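Translation initiation factor eIF2 assembly protein (Schizosaccharomyces pombe, PDB 4ZGP) acts as an ATP-dependent chaperone that binds the gamma subunit of translation initiation factor eIF2 and so allows it to assemble with the alpha and beta subunits. Local coordinates at residues R195-S200 and D242-V247; L22-N27 and I259-P264; S39-L44 and D236-P241. One frame throughout, in Å; residues are numbered along the deposited sequence. Where two conformers were deposited one is given.

Contact 1. Residues R195-S200 and D242-V247. With ADP (adenosine-5'-diphosphate), chain C.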
loop_
_atom_site.group_PDB
_atom_site.type_symbol
_atom_site.label_atom_id
_atom_site.label_comp_id
_atom_site.label_asym_id
_atom_site.label_seq_id
_atom_site.Cartn_x
_atom_site.Cartn_y
_atom_site.Cartn_z
ATOM N N ARG A 195 1.240 -10.834 2.320
ATOM C CA ARG A 195 1.647 -9.792 3.246
ATOM C C ARG A 195 2.731 -10.370 4.148
ATOM O O ARG A 195 2.561 -11.456 4.684
ATOM C CB ARG A 195 0.460 -9.298 4.058
ATOM C CG ARG A 195 0.854 -8.289 5.134
ATOM C CD ARG A 195 -0.298 -7.363 5.492
ATOM N NE ARG A 195 -0.615 -6.429 4.414
ATOM C CZ ARG A 195 -1.537 -5.478 4.500
ATOM N NH1 ARG A 195 -2.256 -5.361 5.609
ATOM N NH2 ARG A 195 -1.746 -4.640 3.473
ATOM N N CYS A 196 3.831 -9.632 4.307
ATOM C CA CYS A 196 5.085 -10.186 4.818
ATOM C C CYS A 196 5.592 -9.317 5.950
ATOM O O CYS A 196 5.750 -8.099 5.820
ATOM C CB CYS A 196 6.136 -10.282 3.710
ATOM S SG CYS A 196 5.524 -11.066 2.176
ATOM N N PHE A 197 5.863 -9.961 7.072
ATOM C CA PHE A 197 6.100 -9.254 8.306
ATOM C C PHE A 197 7.563 -9.390 8.685
ATOM O O PHE A 197 8.126 -10.485 8.682
ATOM C CB PHE A 197 5.183 -9.811 9.405
ATOM C CG PHE A 197 3.725 -9.671 9.093
ATOM C CD1 PHE A 197 3.055 -10.646 8.368
ATOM C CD2 PHE A 197 3.015 -8.576 9.543
ATOM C CE1 PHE A 197 1.697 -10.510 8.093
ATOM C CE2 PHE A 197 1.663 -8.440 9.266
ATOM C CZ PHE A 197 1.003 -9.402 8.548
ATOM N N VAL A 198 8.176 -8.252 8.982
ATOM C CA VAL A 198 9.598 -8.166 9.180
ATOM C C VAL A 198 9.884 -7.565 10.547
ATOM O O VAL A 198 9.361 -6.515 10.881
ATOM C CB VAL A 198 10.273 -7.280 8.100
ATOM C CG1 VAL A 198 11.754 -7.160 8.379
ATOM C CG2 VAL A 198 10.027 -7.845 6.703
ATOM N N LYS A 199 10.721 -8.239 11.327
ATOM C CA LYS A 199 11.083 -7.734 12.648
ATOM C C LYS A 199 12.575 -7.934 12.844
ATOM O O LYS A 199 13.101 -9.010 12.561
ATOM C CB LYS A 199 10.290 -8.448 13.748
ATOM C CG LYS A 199 10.605 -7.942 15.146
ATOM C CD LYS A 199 10.120 -8.918 16.208
ATOM C CE LYS A 199 8.634 -8.844 16.341
ATOM N NZ LYS A 199 8.114 -9.613 17.530
ATOM N N SER A 200 13.246 -6.877 13.294
ATOM C CA SER A 200 14.705 -6.833 13.360
ATOM C C SER A 200 15.332 -7.318 12.057
ATOM O O SER A 200 16.247 -8.131 12.063
ATOM C CB SER A 200 15.213 -7.647 14.561
ATOM O OG SER A 200 14.468 -7.279 15.707
ATOM N N ASP A 242 11.711 -2.927 11.641
ATOM C CA ASP A 242 10.427 -3.621 11.615
ATOM C C ASP A 242 9.461 -2.941 10.640
ATOM O O ASP A 242 9.260 -1.727 10.704
ATOM C CB ASP A 242 9.770 -3.643 12.994
ATOM C CG ASP A 242 10.750 -3.959 14.131
ATOM O OD1 ASP A 242 11.757 -4.662 13.924
ATOM O OD2 ASP A 242 10.474 -3.503 15.259
ATOM N N PHE A 243 8.853 -3.727 9.760
ATOM C CA PHE A 243 7.889 -3.175 8.809
ATOM C C PHE A 243 7.109 -4.316 8.166
ATOM O O PHE A 243 7.368 -5.487 8.440
ATOM C CB PHE A 243 8.605 -2.301 7.741
ATOM C CG PHE A 243 9.653 -3.033 6.918
ATOM C CD1 PHE A 243 10.954 -3.173 7.379
ATOM C CD2 PHE A 243 9.335 -3.565 5.661
ATOM C CE1 PHE A 243 11.932 -3.820 6.612
ATOM C CE2 PHE A 243 10.306 -4.223 4.889
ATOM C CZ PHE A 243 11.603 -4.346 5.361
ATOM N N VAL A 244 6.139 -3.966 7.324
ATOM C CA VAL A 244 5.301 -4.967 6.670
ATOM C C VAL A 244 5.317 -4.680 5.180
ATOM O O VAL A 244 5.063 -3.553 4.808
ATOM C CB VAL A 244 3.872 -4.902 7.196
ATOM C CG1 VAL A 244 3.003 -5.967 6.534
ATOM C CG2 VAL A 244 3.857 -5.043 8.765
ATOM N N PHE A 245 5.620 -5.665 4.341
ATOM C CA PHE A 245 5.617 -5.377 2.900
ATOM C C PHE A 245 4.680 -6.324 2.176
ATOM O O PHE A 245 4.523 -7.469 2.581
ATOM C CB PHE A 245 7.054 -5.391 2.308
ATOM C CG PHE A 245 7.762 -6.731 2.286
ATOM C CD1 PHE A 245 8.463 -7.189 3.383
ATOM C CD2 PHE A 245 7.838 -7.470 1.117
ATOM C CE1 PHE A 245 9.166 -8.398 3.326
ATOM C CE2 PHE A 245 8.538 -8.676 1.051
ATOM C CZ PHE A 245 9.191 -9.147 2.151
ATOM N N ASP A 246 3.988 -5.809 1.148
ATOM C CA ASP A 246 3.069 -6.633 0.366
ATOM C C ASP A 246 3.765 -7.008 -0.923
ATOM O O ASP A 246 4.504 -6.202 -1.490
ATOM C CB ASP A 246 1.749 -5.902 0.063
ATOM C CG ASP A 246 0.909 -5.672 1.313
ATOM O OD1 ASP A 246 1.110 -6.388 2.317
ATOM O OD2 ASP A 246 0.058 -4.772 1.300
ATOM N N VAL A 247 3.572 -8.245 -1.367
ATOM C CA VAL A 247 4.239 -8.716 -2.575
ATOM C C VAL A 247 3.270 -9.425 -3.495
ATOM O O VAL A 247 2.338 -10.059 -3.040
ATOM C CB VAL A 247 5.380 -9.677 -2.257
ATOM C CG1 VAL A 247 6.445 -8.947 -1.568
ATOM C CG2 VAL A 247 4.887 -10.843 -1.407
HETATM P PB ADP C . -2.735 -1.544 0.690
HETATM O O1B ADP C . -1.310 -1.906 1.078
HETATM O O2B ADP C . -3.201 -0.208 1.240
HETATM O O3B ADP C . -3.661 -2.732 0.849
HETATM P PA ADP C . -1.925 -1.996 -2.056
HETATM O O1A ADP C . -1.070 -3.055 -1.405
HETATM O O2A ADP C . -1.354 -0.944 -2.991
HETATM O O3A ADP C . -2.728 -1.200 -0.900
HETATM O "O5'" ADP C . -3.077 -2.775 -2.858
HETATM C "C5'" ADP C . -4.413 -2.895 -2.367
HETATM C "C4'" ADP C . -5.073 -3.907 -3.288
HETATM O "O4'" ADP C . -5.351 -3.288 -4.546
HETATM C "C3'" ADP C . -4.128 -5.062 -3.576
HETATM O "O3'" ADP C . -4.447 -6.202 -2.772
HETATM C "C2'" ADP C . -4.299 -5.358 -5.051
HETATM O "O2'" ADP C . -5.160 -6.482 -5.254
HETATM C "C1'" ADP C . -4.954 -4.125 -5.638
HETATM N N9 ADP C . -3.929 -3.415 -6.442
HETATM C C8 ADP C . -2.938 -2.648 -5.938
HETATM N N7 ADP C . -2.163 -2.141 -6.936
HETATM C C5 ADP C . -2.664 -2.589 -8.110
HETATM C C6 ADP C . -2.327 -2.421 -9.542
HETATM N N6 ADP C . -1.265 -1.650 -9.896
HETATM N N1 ADP C . -3.102 -3.055 -10.462
HETATM C C2 ADP C . -4.158 -3.808 -10.079
HETATM N N3 ADP C . -4.524 -4.003 -8.795
HETATM C C4 ADP C . -3.828 -3.427 -7.779
HETATM O O HOH W 1 13.490 -4.897 16.097
#
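Arg195 and Asp246 face each other as a non-hydrogen-bonded pair of two antiparallel strands, and the arginine can be followed outward atom by atom. Its CB lies beside Asp246 OD1. Arg195 CG, set anti to the backbone N (chi1 175°), passes 3.5 Å from Val244 CG1, and CD keeps between the same methyl and OD1. The bend at chi3 (-70°) then turns the guanidinium onto the carboxylate: Arg195 NE gives a hydrogen bond to Asp246 OD1 at 2.7 Å, and Arg195 NH2 one to Asp246 OD2 at 2.8 Å. Both oxygens use their syn lone pairs, and the two planes are only 3° apart, so this side-on, two-pronged salt bridge fixes the rotation of both groups. NH1 turns elsewhere, to the carbonyl of Asp267, while Asp246 OD2 also takes a salt bridge from Arg209 and lies 3.2 Å from O1B of ADP.

The side of the sheet that carries Cys196, Val198, Phe243 and Phe245 is apolar and lies against helix 221-233. Cys196 CB sits over one face of the Phe245 ring, 3.6 Å from its centroid, with SG above the same face. Val198 CG2 meets that ring at its edge, 3.5 Å from Phe245 CE1, while Val198 CB stands over the centre of the Phe243 ring.

Backbone hydrogen bonds join Cys196 to Phe245 and Val198 to Phe243 in both directions. Just past strand 193-199 and before 243-250 begins, Asp242 OD1 receives the Ser200 N-H at 2.7 Å in a nearly straight bond and a water shared with Ser200 OG. These are neighbouring antiparallel strands of an ATP-grasp fold, with Arg195 and Asp246, on the face shared with Phe197 and Val244, set beside the ADP phosphate.

Contact 2. Residues L22-N27 and I259-P264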
loop_
_atom_site.group_PDB
_atom_site.type_symbol
_atom_site.label_atom_id
_atom_site.label_comp_id
_atom_site.label_asym_id
_atom_site.label_seq_id
_atom_site.Cartn_x
_atom_site.Cartn_y
_atom_site.Cartn_z
ATOM N N LEU A 22 3.894 -2.220 21.562
ATOM C CA LEU A 22 4.246 -1.750 20.227
ATOM C C LEU A 22 3.959 -0.263 20.109
ATOM O O LEU A 22 2.817 0.163 20.287
ATOM C CB LEU A 22 3.458 -2.499 19.148
ATOM C CG LEU A 22 4.030 -3.745 18.474
ATOM C CD1 LEU A 22 3.123 -4.151 17.320
ATOM C CD2 LEU A 22 5.458 -3.525 17.990
ATOM N N ILE A 23 4.981 0.529 19.801
ATOM C CA ILE A 23 4.764 1.955 19.576
ATOM C C ILE A 23 5.096 2.359 18.132
ATOM O O ILE A 23 5.879 1.694 17.444
ATOM C CB ILE A 23 5.590 2.824 20.560
ATOM C CG1 ILE A 23 7.068 2.841 20.173
ATOM C CG2 ILE A 23 5.411 2.336 21.992
ATOM C CD1 ILE A 23 7.573 4.221 19.802
ATOM N N LEU A 24 4.481 3.452 17.696
ATOM C CA LEU A 24 4.651 3.987 16.352
ATOM C C LEU A 24 5.244 5.383 16.397
ATOM O O LEU A 24 4.718 6.250 17.090
ATOM C CB LEU A 24 3.306 4.031 15.639
ATOM C CG LEU A 24 3.314 4.468 14.173
ATOM C CD1 LEU A 24 4.030 3.443 13.323
ATOM C CD2 LEU A 24 1.889 4.673 13.687
ATOM N N THR A 25 6.326 5.616 15.664
ATOM C CA THR A 25 6.890 6.961 15.616
ATOM C C THR A 25 6.492 7.674 14.325
ATOM O O THR A 25 6.164 7.036 13.321
ATOM C CB THR A 25 8.415 6.954 15.715
ATOM O OG1 THR A 25 8.959 6.377 14.526
ATOM C CG2 THR A 25 8.888 6.161 16.938
ATOM N N LYS A 26 6.523 9.001 14.370
ATOM C CA LYS A 26 6.349 9.839 13.192
ATOM C C LYS A 26 7.264 9.419 12.038
ATOM O O LYS A 26 6.826 9.350 10.890
ATOM C CB LYS A 26 6.612 11.302 13.554
ATOM C CG LYS A 26 6.672 12.234 12.367
ATOM C CD LYS A 26 7.107 13.645 12.785
ATOM C CE LYS A 26 8.534 13.679 13.319
ATOM N NZ LYS A 26 9.507 14.232 12.328
ATOM N N ASN A 27 8.527 9.138 12.335
ATOM C CA ASN A 27 9.460 8.738 11.285
ATOM C C ASN A 27 9.044 7.417 10.632
ATOM O O ASN A 27 9.226 7.218 9.433
ATOM C CB ASN A 27 10.897 8.627 11.829
ATOM C CG ASN A 27 11.612 9.985 11.867
ATOM O OD1 ASN A 27 11.111 10.969 11.328
ATOM N ND2 ASN A 27 12.779 10.030 12.486
ATOM N N ILE A 259 4.621 -0.964 1.293
ATOM C CA ILE A 259 5.335 -1.099 2.562
ATOM C C ILE A 259 4.516 -0.325 3.595
ATOM O O ILE A 259 4.109 0.811 3.358
ATOM C CB ILE A 259 6.809 -0.578 2.488
ATOM C CG1 ILE A 259 7.632 -1.378 1.459
ATOM C CG2 ILE A 259 7.489 -0.698 3.880
ATOM C CD1 ILE A 259 9.106 -0.992 1.370
ATOM N N ASN A 260 4.256 -0.945 4.743
ATOM C CA ASN A 260 3.443 -0.346 5.787
ATOM C C ASN A 260 4.108 -0.467 7.160
ATOM O O ASN A 260 4.984 -1.296 7.323
ATOM C CB ASN A 260 2.084 -1.022 5.833
ATOM C CG ASN A 260 1.225 -0.643 4.659
ATOM O OD1 ASN A 260 0.835 0.508 4.527
ATOM N ND2 ASN A 260 0.925 -1.604 3.806
ATOM N N PRO A 261 3.688 0.355 8.139
ATOM C CA PRO A 261 4.352 0.244 9.456
ATOM C C PRO A 261 4.091 -1.073 10.181
ATOM O O PRO A 261 3.071 -1.719 9.975
ATOM C CB PRO A 261 3.744 1.413 10.244
ATOM C CG PRO A 261 3.340 2.402 9.196
ATOM C CD PRO A 261 2.800 1.533 8.085
ATOM N N PHE A 262 5.039 -1.477 11.021
ATOM C CA PHE A 262 4.870 -2.654 11.886
ATOM C C PHE A 262 4.069 -2.183 13.091
ATOM O O PHE A 262 4.632 -1.814 14.120
ATOM C CB PHE A 262 6.232 -3.218 12.294
ATOM C CG PHE A 262 6.180 -4.582 12.934
ATOM C CD1 PHE A 262 6.193 -5.734 12.155
ATOM C CD2 PHE A 262 6.171 -4.709 14.318
ATOM C CE1 PHE A 262 6.168 -6.995 12.734
ATOM C CE2 PHE A 262 6.152 -5.972 14.911
ATOM C CZ PHE A 262 6.138 -7.113 14.125
ATOM N N TYR A 263 2.755 -2.160 12.929
ATOM C CA TYR A 263 1.861 -1.535 13.901
ATOM C C TYR A 263 0.434 -1.986 13.608
ATOM O O TYR A 263 0.078 -2.177 12.446
ATOM C CB TYR A 263 1.999 -0.016 13.826
ATOM C CG TYR A 263 1.291 0.703 14.943
ATOM C CD1 TYR A 263 1.821 0.706 16.232
ATOM C CD2 TYR A 263 0.096 1.362 14.720
ATOM C CE1 TYR A 263 1.175 1.358 17.275
ATOM C CE2 TYR A 263 -0.563 2.016 15.760
ATOM C CZ TYR A 263 -0.016 2.000 17.034
ATOM O OH TYR A 263 -0.647 2.648 18.071
ATOM N N PRO A 264 -0.396 -2.181 14.655
ATOM C CA PRO A 264 -1.699 -2.825 14.445
ATOM C C PRO A 264 -2.647 -2.140 13.469
ATOM O O PRO A 264 -3.588 -2.799 13.051
ATOM C CB PRO A 264 -2.304 -2.845 15.858
ATOM C CG PRO A 264 -1.112 -2.988 16.738
ATOM C CD PRO A 264 -0.068 -2.094 16.091
HETATM O O HOH W 2 6.253 -0.286 15.404
#
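Leu22, Tyr263 and Leu24 bury the most surface here: Leu24 meets a face of the tyrosine ring and Leu22 its edge. The CB of Leu24 stands 3.8 Å from the ring centroid of Tyr263, 15° off the normal, a CH-pi contact displaced toward the rim on the CD1 and CE1 side. The two side chains cross at about a right angle. With CG anti to the backbone N (chi1 -175°), Leu24 turns its two methyls to different partners: CD2 reaches Tyr263 CD2, whereas Leu24 CD1 packs 3.7 Å from Pro261 CB. Pro264 CD lies against the opposite face of the same ring, so the tyrosine is held between a leucine and the proline that follows it.

Leu22 also meets the residues on both sides of the tyrosine. Its carbonyl O comes to the ring edge 3.6 Å from Tyr263 CE1, near the ring plane. Its side chain runs across Phe262, where Leu22 CD2 meets the ring edge 3.9 Å from Phe262 CD2, while the other methyl rests on Pro264 CD. Trp273 meets the Phe262 ring edge-to-face and also touches Leu22, which carries this apolar patch onto helix 273-278.

No direct hydrogen bond joins 22-27 to 259-264. A water does the polar work, donating to Ile23 O at 2.9 Å and to Phe262 O at 2.6 Å; Phe262 is the centre of an inverse gamma turn shortly after Asn260, a residue of the nucleotide site. The N-terminal chain therefore adheres to the chain leaving strand 253-261 through methyl, methylene and ring contacts, with one water spanning two carbonyls. Such chemistry implies an attachment that depends on the fit of shapes and on burial of apolar surface more than on directional bonds.

Contact 3. Residues S39-L44 and D236-P241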
loop_
_atom_site.group_PDB
_atom_site.type_symbol
_atom_site.label_atom_id
_atom_site.label_comp_id
_atom_site.label_asym_id
_atom_site.label_seq_id
_atom_site.Cartn_x
_atom_site.Cartn_y
_atom_site.Cartn_z
ATOM N N SER A 39 11.121 5.421 -4.710
ATOM C CA SER A 39 12.471 5.872 -5.027
ATOM C C SER A 39 13.522 4.802 -4.756
ATOM O O SER A 39 14.323 4.470 -5.626
ATOM C CB SER A 39 12.784 7.118 -4.200
ATOM O OG SER A 39 12.220 6.957 -2.899
ATOM N N LEU A 40 13.499 4.256 -3.543
ATOM C CA LEU A 40 14.379 3.146 -3.181
ATOM C C LEU A 40 14.271 1.917 -4.062
ATOM O O LEU A 40 15.278 1.293 -4.381
ATOM C CB LEU A 40 14.097 2.698 -1.743
ATOM C CG LEU A 40 14.358 3.702 -0.636
ATOM C CD1 LEU A 40 14.036 3.069 0.734
ATOM C CD2 LEU A 40 15.830 4.169 -0.707
ATOM N N PHE A 41 13.039 1.545 -4.398
ATOM C CA PHE A 41 12.751 0.218 -4.900
ATOM C C PHE A 41 12.100 0.227 -6.284
ATOM O O PHE A 41 11.358 -0.686 -6.625
ATOM C CB PHE A 41 11.850 -0.509 -3.873
ATOM C CG PHE A 41 12.486 -0.592 -2.510
ATOM C CD1 PHE A 41 13.793 -0.990 -2.404
ATOM C CD2 PHE A 41 11.798 -0.218 -1.376
ATOM C CE1 PHE A 41 14.436 -1.052 -1.160
ATOM C CE2 PHE A 41 12.414 -0.290 -0.128
ATOM C CZ PHE A 41 13.736 -0.704 -0.031
ATOM N N ARG A 42 12.410 1.253 -7.079
ATOM C CA ARG A 42 11.819 1.412 -8.404
ATOM C C ARG A 42 11.982 0.169 -9.269
ATOM O O ARG A 42 11.071 -0.203 -9.996
ATOM C CB ARG A 42 12.443 2.633 -9.108
ATOM C CG ARG A 42 11.865 2.947 -10.493
ATOM C CD ARG A 42 12.659 4.076 -11.164
ATOM N NE ARG A 42 12.896 5.174 -10.229
ATOM C CZ ARG A 42 12.177 6.292 -10.173
ATOM N NH1 ARG A 42 11.171 6.491 -11.018
ATOM N NH2 ARG A 42 12.474 7.221 -9.274
ATOM N N LYS A 43 13.122 -0.498 -9.168
ATOM C CA LYS A 43 13.378 -1.682 -9.986
ATOM C C LYS A 43 12.588 -2.930 -9.545
ATOM O O LYS A 43 12.566 -3.937 -10.258
ATOM C CB LYS A 43 14.873 -2.009 -9.977
ATOM C CG LYS A 43 15.762 -0.917 -10.601
ATOM C CD LYS A 43 17.224 -1.103 -10.204
ATOM C CE LYS A 43 18.037 0.162 -10.497
ATOM N NZ LYS A 43 19.431 0.060 -9.984
ATOM N N LEU A 44 11.946 -2.860 -8.382
ATOM C CA LEU A 44 11.275 -4.033 -7.799
ATOM C C LEU A 44 9.757 -3.927 -7.801
ATOM O O LEU A 44 9.061 -4.871 -7.435
ATOM C CB LEU A 44 11.752 -4.238 -6.351
ATOM C CG LEU A 44 13.263 -4.184 -6.109
ATOM C CD1 LEU A 44 13.538 -4.102 -4.610
ATOM C CD2 LEU A 44 13.951 -5.401 -6.689
ATOM N N ASP A 236 17.150 -3.841 1.670
ATOM C CA ASP A 236 18.181 -3.471 2.646
ATOM C C ASP A 236 18.268 -1.969 2.905
ATOM O O ASP A 236 18.762 -1.550 3.951
ATOM C CB ASP A 236 19.551 -3.986 2.183
ATOM C CG ASP A 236 19.929 -3.494 0.797
ATOM O OD1 ASP A 236 19.349 -3.996 -0.196
ATOM O OD2 ASP A 236 20.827 -2.616 0.688
ATOM N N THR A 237 17.786 -1.154 1.973
ATOM C CA THR A 237 17.869 0.303 2.143
ATOM C C THR A 237 16.682 0.863 2.920
ATOM O O THR A 237 16.657 2.053 3.238
ATOM C CB THR A 237 17.941 1.025 0.783
ATOM O OG1 THR A 237 16.943 0.463 -0.078
ATOM C CG2 THR A 237 19.298 0.809 0.154
ATOM N N PHE A 238 15.681 0.030 3.215
ATOM C CA PHE A 238 14.565 0.535 3.986
ATOM C C PHE A 238 15.094 0.834 5.401
ATOM O O PHE A 238 15.815 0.021 5.967
ATOM C CB PHE A 238 13.376 -0.450 4.025
ATOM C CG PHE A 238 12.146 0.182 4.570
ATOM C CD1 PHE A 238 11.452 1.110 3.804
ATOM C CD2 PHE A 238 11.737 -0.055 5.874
ATOM C CE1 PHE A 238 10.333 1.752 4.315
ATOM C CE2 PHE A 238 10.621 0.580 6.387
ATOM C CZ PHE A 238 9.915 1.482 5.604
ATOM N N PRO A 239 14.755 2.014 5.954
ATOM C CA PRO A 239 15.524 2.510 7.104
ATOM C C PRO A 239 15.106 1.962 8.467
ATOM O O PRO A 239 15.868 2.157 9.418
ATOM C CB PRO A 239 15.296 4.029 7.053
ATOM C CG PRO A 239 14.053 4.221 6.304
ATOM C CD PRO A 239 14.004 3.094 5.289
ATOM N N ASP A 240 13.957 1.299 8.566
ATOM C CA ASP A 240 13.494 0.775 9.864
ATOM C C ASP A 240 13.673 -0.746 9.966
ATOM O O ASP A 240 13.615 -1.438 8.967
ATOM C CB ASP A 240 12.032 1.150 10.082
ATOM C CG ASP A 240 11.812 2.651 10.055
ATOM O OD1 ASP A 240 12.641 3.371 10.647
ATOM O OD2 ASP A 240 10.812 3.103 9.459
ATOM N N PRO A 241 13.912 -1.267 11.191
ATOM C CA PRO A 241 14.123 -2.703 11.375
ATOM C C PRO A 241 12.842 -3.532 11.293
ATOM O O PRO A 241 12.914 -4.722 10.950
ATOM C CB PRO A 241 14.715 -2.780 12.790
ATOM C CG PRO A 241 14.081 -1.638 13.513
ATOM C CD PRO A 241 14.010 -0.524 12.465
HETATM O O HOH W 3 17.429 0.969 -2.651
#
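Phe41 and Thr237 reach out from their two segments and overlap side by side, pointing opposite ways, so that the far end of the ring, at CE1 and CZ, comes close to the threonine hydroxyl. The nearest pair is Phe41 CE1 and Thr237 OG1 at 3.1 Å, with CZ a little farther off; the oxygen approaches obliquely. It is placed there by a chi1 of 46°, which sets OG1 between the backbone N and the carbonyl carbon of its own residue.

Leu40 runs past Thr237 in the same way. Leu40 CD1 lies 3.8 Å from Thr237 O, and Leu40 CD2 is 3.9 Å from Thr237 OG1. Meanwhile Leu40 CB sits over the centre of one face of the Phe41 ring, 3.5 Å above its plane, so the two neighbouring side chains pack against each other and reach the loop together.

Phe238 is met more lightly. Its backbone N lies at the edge of the Phe41 ring, and Phe41 CZ touches Phe238 CB at 4.1 Å. The Phe238 ring itself is approached obliquely by Phe41 CE2 and Leu40 CD1; Pro239 CD covers part of one of its faces. At the nearest atoms the Phe238 side chain is about 13 Å from the bound ADP.

The polar link is a water, which donates to Leu40 O at 2.8 Å and is hydrogen-bonded to Thr237 OG1 at 2.7 Å. Phe41 and Phe238 both go on to Ile259 of strand 253-261, and Phe238 also meets Phe243 with ring planes about 50° apart. This is a small aromatic and aliphatic cluster joining the end of helix 34-40 to the loop between helix 221-233 and strand 243-250, on the apolar side of the sheet of the ATP-grasp fold.

In the fold
From the N terminus, residues 22-27 come first, and contact 2 closes the longest loop by bringing them to 259-264, at the end of strand 253-261. Segment 39-44, at the end of helix 34-40, pairs with 236-241, so contact 3 lies within that loop. Contact 1, between 195-200 and 242-247, is also enclosed by contact 2 but crosses contact 3, since 195-200 precedes 236-241 and 242-247 follows it directly. Strands 193-199, 243-250 and 253-261 stand side by side in one sheet. Contact 1 joins the first two, contact 2 ties the N-terminal chain to the exit of outer strand 253-261, and contact 3 ties the end of helix 34-40 to the loop leading into strand 243-250.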